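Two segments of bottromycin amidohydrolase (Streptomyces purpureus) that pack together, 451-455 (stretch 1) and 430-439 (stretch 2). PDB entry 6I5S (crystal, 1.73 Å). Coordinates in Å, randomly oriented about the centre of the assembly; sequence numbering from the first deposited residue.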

# COMPACT_ATOMS: atom_id res chain seq x y z
N ALA A 451 12.47 13.25 17.18
CA ALA A 451 13.24 13.24 15.93
C ALA A 451 12.37 13.10 14.68
O ALA A 451 12.90 13.27 13.57
CB ALA A 451 14.25 12.10 15.97
N TRP A 452 11.07 12.75 14.81
CA TRP A 452 10.24 12.47 13.64
C TRP A 452 8.80 12.89 13.93
O TRP A 452 7.90 12.08 14.29
CB TRP A 452 10.30 11.00 13.21
CG TRP A 452 9.79 10.72 11.82
CD1 TRP A 452 8.98 11.51 11.03
CD2 TRP A 452 10.08 9.56 11.04
NE1 TRP A 452 8.79 10.93 9.80
CE2 TRP A 452 9.42 9.72 9.79
CE3 TRP A 452 10.81 8.40 11.27
CZ2 TRP A 452 9.50 8.78 8.79
CZ3 TRP A 452 10.87 7.46 10.28
CH2 TRP A 452 10.24 7.66 9.04
N ALA A 453 8.53 14.19 13.72
CA ALA A 453 7.18 14.70 13.96
C ALA A 453 6.18 14.10 12.99
O ALA A 453 6.46 13.89 11.81
CB ALA A 453 7.15 16.22 13.83
N ARG A 454 4.98 13.80 13.49
CA ARG A 454 3.95 13.27 12.62
C ARG A 454 3.63 14.26 11.51
O ARG A 454 3.47 15.48 11.77
CB ARG A 454 2.69 12.95 13.45
CG ARG A 454 1.65 12.26 12.65
CD ARG A 454 0.48 11.70 13.52
NE ARG A 454 -0.33 12.79 14.02
CZ ARG A 454 -1.32 13.37 13.34
NH1 ARG A 454 -1.63 12.97 12.12
NH2 ARG A 454 -2.03 14.32 13.91
N GLY A 455 3.54 13.75 10.28
CA GLY A 455 3.36 14.56 9.08
C GLY A 455 4.61 14.76 8.25
O GLY A 455 4.50 15.07 7.05
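Stretch 2 (430-439) DGEDLDRLWS

A short irregular segment lies against one side of a helix through two residues, Trp452 and Arg454, held by a salt bridge to Asp435 and an edge-to-face pair of tryptophans. Stretch 2 is helical from Gly431 through Ser439 and continues beyond it; its N-cap is Asp430, whose OD1 accepts from Asp433 N at 2.8 Å, while Asp433 OD2 accepts from Asp430 N at 3.0 Å. Stretch 1 has no regular helix or strand across the contact, and Arg454 and Gly455 lie in loop. The backbones come closest at Arg454 and Asp435, whose CA atoms are 6.3 Å apart. The two chains run in roughly opposite senses: Trp452 meets the helix at Trp438, and Arg454 reaches back along it past Leu434 and Asp435 to Gly431. With chi1 and chi2 both t, the Arg454 side chain is extended before chi3 turns to p. Its NE donates to Asp435 OD1 at 2.7 Å in a nearly straight bond, the heart of the salt bridge; NH2 adds a weak bond to the same OD1 at 3.3 Å. Asp435 OD1 thus sits at the guanidinium edge, near its plane, whereas Leu434 CB covers one face, 3.5 Å from Arg454 NE. Arg454 NH2 also lies 3.5 Å from Gly431 O. One turn on from Leu434, Trp438 points toward stretch 1 with chi1 t. Its NE1 makes a weak hydrogen bond to Trp452 O at 3.0 Å, and its edge meets the face of the Trp452 indole, planes at 87°, with Trp438 CZ2 3.7 Å from Trp452 CE2. Trp438 CD1 lies 3.9 Å from Arg454 CA, so this one ring touches both anchoring residues. Between them, Ala453 turns its CB away from the helix.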

# COMPACT_ATOMS: atom_id res chain seq x y z
N ASP A 430 -8.32 10.69 17.14
CA ASP A 430 -8.11 12.11 16.93
C ASP A 430 -6.62 12.43 16.81
O ASP A 430 -5.76 11.56 16.84
CB ASP A 430 -8.80 12.95 18.03
CG ASP A 430 -8.19 12.82 19.39
OD1 ASP A 430 -7.03 12.43 19.54
OD2 ASP A 430 -8.91 13.10 20.39
N GLY A 431 -6.31 13.71 16.62
CA GLY A 431 -4.94 14.08 16.33
C GLY A 431 -4.00 13.75 17.46
O GLY A 431 -2.86 13.38 17.23
N GLU A 432 -4.47 13.86 18.71
CA GLU A 432 -3.61 13.50 19.81
C GLU A 432 -3.42 12.00 19.89
O GLU A 432 -2.34 11.54 20.23
CB GLU A 432 -4.17 14.05 21.15
CG GLU A 432 -4.16 15.59 21.21
CD GLU A 432 -4.38 16.16 22.61
OE1 GLU A 432 -4.78 15.39 23.51
OE2 GLU A 432 -4.16 17.37 22.81
N ASP A 433 -4.47 11.23 19.57
CA ASP A 433 -4.32 9.77 19.44
C ASP A 433 -3.29 9.42 18.38
O ASP A 433 -2.49 8.51 18.56
CB ASP A 433 -5.64 9.13 19.04
CG ASP A 433 -6.72 9.22 20.12
OD1 ASP A 433 -6.39 9.19 21.35
OD2 ASP A 433 -7.90 9.33 19.73
N LEU A 434 -3.32 10.13 17.26
CA LEU A 434 -2.41 9.82 16.15
C LEU A 434 -0.98 10.19 16.53
O LEU A 434 -0.06 9.41 16.30
CB LEU A 434 -2.86 10.52 14.87
CG LEU A 434 -4.21 10.16 14.29
CD1 LEU A 434 -4.62 11.08 13.18
CD2 LEU A 434 -4.20 8.71 13.80
N ASP A 435 -0.79 11.35 17.19
CA ASP A 435 0.52 11.71 17.68
C ASP A 435 1.06 10.66 18.64
O ASP A 435 2.25 10.34 18.61
CB ASP A 435 0.45 13.05 18.41
CG ASP A 435 0.19 14.24 17.51
OD1 ASP A 435 0.30 14.16 16.29
OD2 ASP A 435 -0.10 15.33 18.09
N ARG A 436 0.20 10.19 19.56
CA ARG A 436 0.65 9.26 20.58
C ARG A 436 1.02 7.90 19.96
O ARG A 436 2.01 7.28 20.36
CB ARG A 436 -0.46 9.10 21.63
CG ARG A 436 -0.14 8.22 22.82
CD ARG A 436 -1.26 8.30 23.87
NE ARG A 436 -1.52 9.68 24.31
CZ ARG A 436 -2.66 10.35 24.14
NH1 ARG A 436 -3.71 9.80 23.54
NH2 ARG A 436 -2.75 11.59 24.60
N LEU A 437 0.21 7.42 19.02
CA LEU A 437 0.52 6.16 18.34
C LEU A 437 1.82 6.25 17.57
O LEU A 437 2.67 5.37 17.65
CB LEU A 437 -0.61 5.74 17.39
CG LEU A 437 -1.89 5.17 18.03
CD1 LEU A 437 -3.04 5.01 17.02
CD2 LEU A 437 -1.55 3.85 18.58
N TRP A 438 2.02 7.34 16.85
CA TRP A 438 3.27 7.48 16.11
C TRP A 438 4.45 7.57 17.08
O TRP A 438 5.46 6.87 16.91
CB TRP A 438 3.18 8.71 15.19
CG TRP A 438 4.36 8.91 14.26
CD1 TRP A 438 5.20 9.99 14.24
CD2 TRP A 438 4.82 8.02 13.21
NE1 TRP A 438 6.15 9.85 13.25
CE2 TRP A 438 5.94 8.65 12.61
CE3 TRP A 438 4.40 6.78 12.71
CZ2 TRP A 438 6.65 8.07 11.55
CZ3 TRP A 438 5.13 6.22 11.66
CH2 TRP A 438 6.20 6.88 11.09
N SER A 439 4.33 8.39 18.14
CA SER A 439 5.41 8.47 19.12
C SER A 439 5.72 7.10 19.72
O SER A 439 6.90 6.75 19.90
CB SER A 439 5.05 9.51 20.20
OG SER A 439 5.98 9.40 21.22